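Local coordinates for hypothetical protein NMB0488 (Neisseria meningitidis, PDB 2GKP) that is of unknown biochemical function but belongs to the CDI immunity family, and so probably neutralises a toxin of contact-dependent growth inhibition, at residues A14-N19 / A157-A162; S128-V131 / A135-A138. All blocks are in the same frame, centred on the assembly; numbering follows the deposited sequence.

From the N terminus, the chain first runs through 14-19, on strand 11-18, an inner strand of the antiparallel sheet, paired on both edges. The far partner of this strand comes 138 residues later, when 157-162 on helix 152-164 returns to it, forming contact 1 and closing a long loop of 137 residues. Nested within that loop is contact 2, where 128-131 and 135-138, joined by only three residues, close a tight local turn nearer the surface. The two contacts lie about 14 Å apart between centres and meet at one point: K17 CE of contact 1 packs 3.5 Å from W136 CZ3 of contact 2, in a cation-pi pair that joins strand 11-18 to the hairpin.

Contact 1: A14-N19 / A157-A162; sequences AGYKAN and AGLKLA
Y16 sets CE2 of its phenol ring against the helix turn at L159 and supplies about half of the surface buried in this small contact. The closest approach is to backbone: Y16 CE2 stands 3.6 Å from L159 O, with the carbonyl meeting the ring obliquely. The same carbon reaches the root of the leucine side chain, Y16 CE2 to L159 CB being 4.2 Å. One branch of the leucine adds a looser apolar touch, with L159 CD2 4.4 Å from Y16 CD2. The ring can span the gap because CG of Y16 is placed opposite the backbone N (chi1 169°), which carries the phenol out from the strand to a helix whose nearest CA, that of L159, is 8.1 Å from the CA of Y16. Beyond the ring, the aliphatic part of K160 grazes the phenol oxygen, with Y16 OH 4.3 Å from K160 CG. The CB of K160 points away from the strand, and its extended chain takes the ammonium group to T49 O. No hydrogen bond links the two segments, so van der Waals packing joins them. Y16 is modelled in two conformers, and these distances belong to one of them. Strand 11-18 is an inner strand here: A14, Y16 and A18 share backbone hydrogen bonds with strand 112-119, while G15 and K17 pair with strand 23-30. L23 and I25 from one neighbour and V114 and I116 from the other touch the tyrosine. I116 also meets L159, and V114 meets A162, which seats helix 152-164 against strands 11-18 and 112-119. Helix 51-63 completes the surroundings through L54, which contacts both Y16 and K160, so the tyrosine packs among both neighbouring strands and helices 51-63 and 152-164.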
ATOM      1  N   ALA A  14       2.104  -2.614   3.680  1.00 11.35           N
ATOM      2  CA  ALA A  14       2.230  -1.938   2.396  1.00 11.05           C
ATOM      3  C   ALA A  14       0.874  -1.772   1.782  1.00 10.45           C
ATOM      4  O   ALA A  14      -0.094  -2.375   2.215  1.00 11.63           O
ATOM      5  CB  ALA A  14       3.167  -2.718   1.402  1.00 11.66           C
ATOM      6  N   GLY A  15       0.806  -0.919   0.761  1.00 11.49           N
ATOM      7  CA  GLY A  15      -0.440  -0.705   0.049  1.00 11.99           C
ATOM      8  C   GLY A  15      -0.270  -0.873  -1.458  1.00 11.20           C
ATOM      9  O   GLY A  15       0.827  -0.672  -1.997  1.00 11.28           O
ATOM     10  N   TYR A  16      -1.378  -1.198  -2.106  1.00 11.14           N
ATOM     11  CA  TYR A  16      -1.410  -1.468  -3.545  0.50 12.77           C
ATOM     12  C   TYR A  16      -2.679  -0.814  -4.044  1.00 12.18           C
ATOM     13  O   TYR A  16      -3.792  -1.315  -3.806  1.00 13.78           O
ATOM     14  CB  TYR A  16      -1.394  -2.995  -3.803  0.50 13.43           C
ATOM     15  CG  TYR A  16      -1.682  -3.452  -5.221  0.50 14.01           C
ATOM     16  CD1 TYR A  16      -0.925  -3.005  -6.297  0.50 15.29           C
ATOM     17  CD2 TYR A  16      -2.675  -4.392  -5.474  0.50 11.30           C
ATOM     18  CE1 TYR A  16      -1.182  -3.468  -7.606  0.50 16.69           C
ATOM     19  CE2 TYR A  16      -2.951  -4.846  -6.780  0.50 14.04           C
ATOM     20  CZ  TYR A  16      -2.202  -4.373  -7.831  0.50 15.38           C
ATOM     21  OH  TYR A  16      -2.456  -4.833  -9.110  0.50 17.23           O
ATOM     22  N   LYS A  17      -2.510   0.345  -4.690  1.00 11.62           N
ATOM     23  CA  LYS A  17      -3.640   1.099  -5.257  1.00 12.46           C
ATOM     24  C   LYS A  17      -3.647   1.013  -6.770  1.00 11.21           C
ATOM     25  O   LYS A  17      -2.598   0.781  -7.377  1.00 12.73           O
ATOM     26  CB  LYS A  17      -3.593   2.564  -4.827  1.00 11.71           C
ATOM     27  CG  LYS A  17      -4.074   2.734  -3.396  1.00 13.79           C
ATOM     28  CD  LYS A  17      -3.800   4.117  -2.875  1.00 13.81           C
ATOM     29  CE  LYS A  17      -4.586   4.403  -1.577  1.00 14.64           C
ATOM     30  NZ  LYS A  17      -4.226   3.415  -0.508  1.00 16.12           N
ATOM     31  N   ALA A  18      -4.823   1.173  -7.393  1.00 10.87           N
ATOM     32  CA  ALA A  18      -4.911   1.026  -8.855  1.00 10.63           C
ATOM     33  C   ALA A  18      -6.010   1.869  -9.370  1.00 10.93           C
ATOM     34  O   ALA A  18      -7.122   1.811  -8.840  1.00 12.45           O
ATOM     35  CB  ALA A  18      -5.192  -0.436  -9.242  1.00 12.33           C
ATOM     36  N   ASN A  19      -5.732   2.609 -10.437  1.00 11.02           N
ATOM     37  CA  ASN A  19      -6.795   3.324 -11.148  1.00 10.50           C
ATOM     38  C   ASN A  19      -6.680   3.030 -12.632  1.00 10.35           C
ATOM     39  O   ASN A  19      -6.005   2.060 -13.012  1.00 11.78           O
ATOM     40  CB  ASN A  19      -6.836   4.833 -10.761  1.00 10.44           C
ATOM     41  CG  ASN A  19      -5.636   5.645 -11.258  1.00 11.14           C
ATOM     42  OD1 ASN A  19      -5.479   6.854 -10.903  1.00 15.25           O
ATOM     43  ND2 ASN A  19      -4.818   5.032 -12.103  1.00  9.38           N
ATOM     44  N   ALA A 157      -0.124 -12.907  -8.251  1.00 18.24           N
ATOM     45  CA  ALA A 157      -1.447 -13.436  -8.570  1.00 18.43           C
ATOM     46  C   ALA A 157      -2.460 -13.122  -7.465  1.00 18.77           C
ATOM     47  O   ALA A 157      -3.638 -12.766  -7.738  1.00 18.81           O
ATOM     48  CB  ALA A 157      -1.415 -14.963  -8.924  1.00 20.12           C
ATOM     49  N   GLY A 158      -2.042 -13.282  -6.215  1.00 18.24           N
ATOM     50  CA  GLY A 158      -2.959 -13.041  -5.118  1.00 17.04           C
ATOM     51  C   GLY A 158      -3.241 -11.554  -4.976  1.00 16.13           C
ATOM     52  O   GLY A 158      -4.345 -11.162  -4.617  1.00 16.48           O
ATOM     53  N   LEU A 159      -2.277 -10.712  -5.314  1.00 15.41           N
ATOM     54  CA  LEU A 159      -2.531  -9.260  -5.301  1.00 15.84           C
ATOM     55  C   LEU A 159      -3.581  -8.861  -6.322  1.00 15.25           C
ATOM     56  O   LEU A 159      -4.485  -8.054  -6.025  1.00 14.94           O
ATOM     57  CB  LEU A 159      -1.243  -8.470  -5.550  1.00 16.05           C
ATOM     58  CG  LEU A 159      -0.253  -8.635  -4.387  1.00 17.20           C
ATOM     59  CD1 LEU A 159       1.181  -8.420  -4.847  1.00 17.33           C
ATOM     60  CD2 LEU A 159      -0.623  -7.651  -3.305  1.00 17.21           C
ATOM     61  N   LYS A 160      -3.451  -9.407  -7.537  1.00 16.46           N
ATOM     62  CA  LYS A 160      -4.399  -9.094  -8.602  1.00 16.86           C
ATOM     63  C   LYS A 160      -5.789  -9.626  -8.245  1.00 16.00           C
ATOM     64  O   LYS A 160      -6.811  -8.979  -8.537  1.00 15.59           O
ATOM     65  CB  LYS A 160      -3.892  -9.688  -9.928  1.00 16.50           C
ATOM     66  CG  LYS A 160      -2.719  -8.901 -10.445  1.00 19.15           C
ATOM     67  CD  LYS A 160      -2.380  -9.272 -11.885  1.00 19.23           C
ATOM     68  CE  LYS A 160      -1.037  -8.707 -12.325  1.00 21.76           C
ATOM     69  NZ  LYS A 160      -0.684  -9.168 -13.733  1.00 23.88           N
ATOM     70  N   LEU A 161      -5.834 -10.783  -7.600  1.00 15.09           N
ATOM     71  CA  LEU A 161      -7.082 -11.362  -7.145  1.00 14.88           C
ATOM     72  C   LEU A 161      -7.740 -10.443  -6.126  1.00 14.50           C
ATOM     73  O   LEU A 161      -8.958 -10.156  -6.203  1.00 14.67           O
ATOM     74  CB  LEU A 161      -6.853 -12.747  -6.538  1.00 16.70           C
ATOM     75  CG  LEU A 161      -8.063 -13.476  -5.959  1.00 16.89           C
ATOM     76  CD1 LEU A 161      -9.162 -13.693  -7.028  1.00 18.23           C
ATOM     77  CD2 LEU A 161      -7.681 -14.809  -5.338  1.00 18.94           C
ATOM     78  N   ALA A 162      -6.954  -9.954  -5.162  1.00 13.59           N
ATOM     79  CA  ALA A 162      -7.539  -9.067  -4.182  1.00 13.01           C
ATOM     80  C   ALA A 162      -8.036  -7.777  -4.839  1.00 12.06           C
ATOM     81  O   ALA A 162      -9.099  -7.274  -4.469  1.00 11.25           O
ATOM     82  CB  ALA A 162      -6.540  -8.750  -3.069  1.00 12.82           C
TER

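Contact 2: S128-V131 / A135-A138; sequences SRHV and AWDA
A beta hairpin joins strand 122-132 to strand 135-138, and R129 and D137 form its antiparallel hydrogen-bonded pair. R129 N donates to D137 O at 2.8 Å, nearly straight at 169°, and D137 N returns a bond of 2.9 Å to R129 O. That carbonyl also receives a CA-H contact from W136 and a weak bond from V131 N, the latter closing an inverse gamma turn centred on H130. H130 and W136 lie side by side: the imidazole and the five-membered indole ring are nearly parallel, 14° apart, but slid so that they barely overlap, their centroids 4.5 Å from each other. W136 NE1 sits over an imidazole face, 3.3 Å from H130 CD2, while A135 O lies in the imidazole plane at its edge. S128 OG, bonded to S113 O, is 3.5 Å from W136 CB. V131 CG1 rests 3.5 Å from D137 OD2. Both rings are anchored through nitrogen, H130 NE2 to L133 O and W136 NE1 to M111 O, which should restrict the rotation of both rings. The bond to a carbonyl suggests that NE2 carries a proton.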
ATOM      1  N   SER A 128     -10.921  -3.606  -0.535  1.00 10.17           N
ATOM      2  CA  SER A 128     -11.641  -2.526   0.162  1.00  9.94           C
ATOM      3  C   SER A 128     -12.752  -2.022  -0.704  1.00  9.52           C
ATOM      4  O   SER A 128     -12.838  -2.358  -1.886  1.00 10.29           O
ATOM      5  CB  SER A 128     -10.707  -1.359   0.486  1.00 11.39           C
ATOM      6  OG  SER A 128     -10.302  -0.702  -0.701  1.00 11.12           O
ATOM      7  N   ARG A 129     -13.598  -1.203  -0.083  1.00 10.53           N
ATOM      8  CA  ARG A 129     -14.604  -0.392  -0.781  1.00  9.78           C
ATOM      9  C   ARG A 129     -14.133   1.070  -0.843  1.00  9.90           C
ATOM     10  O   ARG A 129     -13.761   1.683   0.182  1.00  9.87           O
ATOM     11  CB  ARG A 129     -15.967  -0.463  -0.026  1.00 10.57           C
ATOM     12  CG  ARG A 129     -16.966   0.649  -0.396  1.00 10.41           C
ATOM     13  CD  ARG A 129     -17.516   0.570  -1.830  1.00  9.82           C
ATOM     14  NE  ARG A 129     -18.419   1.692  -1.980  1.00 11.52           N
ATOM     15  CZ  ARG A 129     -18.627   2.374  -3.107  1.00 10.75           C
ATOM     16  NH1 ARG A 129     -18.051   2.029  -4.235  1.00 12.41           N
ATOM     17  NH2 ARG A 129     -19.420   3.433  -3.086  1.00 11.84           N
ATOM     18  N   HIS A 130     -14.181   1.636  -2.039  1.00 10.94           N
ATOM     19  CA  HIS A 130     -13.866   3.045  -2.259  1.00 10.78           C
ATOM     20  C   HIS A 130     -15.079   3.870  -1.835  1.00 11.04           C
ATOM     21  O   HIS A 130     -15.885   4.343  -2.648  1.00 11.10           O
ATOM     22  CB  HIS A 130     -13.535   3.248  -3.730  1.00 10.25           C
ATOM     23  CG  HIS A 130     -12.971   4.593  -4.023  1.00  9.62           C
ATOM     24  ND1 HIS A 130     -12.820   5.049  -5.311  1.00 11.69           N
ATOM     25  CD2 HIS A 130     -12.465   5.560  -3.215  1.00 10.94           C
ATOM     26  CE1 HIS A 130     -12.275   6.256  -5.281  1.00 11.55           C
ATOM     27  NE2 HIS A 130     -12.056   6.590  -4.021  1.00 11.51           N
ATOM     28  N   VAL A 131     -15.192   4.055  -0.527  1.00 10.45           N
ATOM     29  CA  VAL A 131     -16.372   4.613   0.090  1.00 10.39           C
ATOM     30  C   VAL A 131     -16.483   6.125  -0.073  1.00 10.58           C
ATOM     31  O   VAL A 131     -17.582   6.673  -0.161  1.00 11.60           O
ATOM     32  CB  VAL A 131     -16.433   4.213   1.596  1.00 10.96           C
ATOM     33  CG1 VAL A 131     -15.178   4.669   2.350  1.00 10.95           C
ATOM     34  CG2 VAL A 131     -17.647   4.799   2.296  1.00 12.77           C
ATOM     35  N   ALA A 135     -10.940   7.907   0.313  1.00 11.98           N
ATOM     36  CA  ALA A 135     -10.879   6.959   1.430  1.00 11.99           C
ATOM     37  C   ALA A 135     -11.455   5.604   1.089  1.00 11.34           C
ATOM     38  O   ALA A 135     -12.322   5.498   0.249  1.00 12.34           O
ATOM     39  CB  ALA A 135     -11.550   7.538   2.644  1.00 12.97           C
ATOM     40  N   TRP A 136     -10.933   4.578   1.757  1.00 11.30           N
ATOM     41  CA  TRP A 136     -11.268   3.192   1.475  1.00 11.64           C
ATOM     42  C   TRP A 136     -11.506   2.486   2.783  1.00 12.44           C
ATOM     43  O   TRP A 136     -10.708   2.675   3.725  1.00 14.46           O
ATOM     44  CB  TRP A 136     -10.073   2.522   0.757  1.00 11.90           C
ATOM     45  CG  TRP A 136      -9.775   3.187  -0.560  1.00 11.09           C
ATOM     46  CD1 TRP A 136     -10.316   2.824  -1.782  1.00 10.33           C
ATOM     47  CD2 TRP A 136      -8.955   4.333  -0.805  1.00 12.24           C
ATOM     48  NE1 TRP A 136      -9.836   3.644  -2.761  1.00 10.74           N
ATOM     49  CE2 TRP A 136      -9.019   4.596  -2.201  1.00 11.07           C
ATOM     50  CE3 TRP A 136      -8.149   5.140   0.012  1.00 12.44           C
ATOM     51  CZ2 TRP A 136      -8.340   5.662  -2.800  1.00 12.05           C
ATOM     52  CZ3 TRP A 136      -7.462   6.206  -0.575  1.00 12.22           C
ATOM     53  CH2 TRP A 136      -7.578   6.462  -1.975  1.00 12.79           C
ATOM     54  N   ASP A 137     -12.558   1.689   2.872  1.00 11.45           N
ATOM     55  CA  ASP A 137     -12.928   0.989   4.092  1.00 13.29           C
ATOM     56  C   ASP A 137     -12.969  -0.500   3.781  1.00 12.65           C
ATOM     57  O   ASP A 137     -13.130  -0.945   2.624  1.00 11.97           O
ATOM     58  CB  ASP A 137     -14.329   1.418   4.572  1.00 13.81           C
ATOM     59  CG  ASP A 137     -14.347   2.768   5.304  1.00 14.00           C
ATOM     60  OD1 ASP A 137     -13.286   3.347   5.654  1.00 18.40           O
ATOM     61  OD2 ASP A 137     -15.465   3.273   5.538  1.00 14.98           O
ATOM     62  N   ALA A 138     -12.833  -1.307   4.817  1.00 14.14           N
ATOM     63  CA  ALA A 138     -12.882  -2.762   4.621  1.00 15.03           C
ATOM     64  C   ALA A 138     -14.214  -3.248   4.133  1.00 15.46           C
ATOM     65  O   ALA A 138     -15.258  -2.667   4.410  1.00 16.16           O
ATOM     66  CB  ALA A 138     -12.509  -3.485   5.914  1.00 17.12           C
TER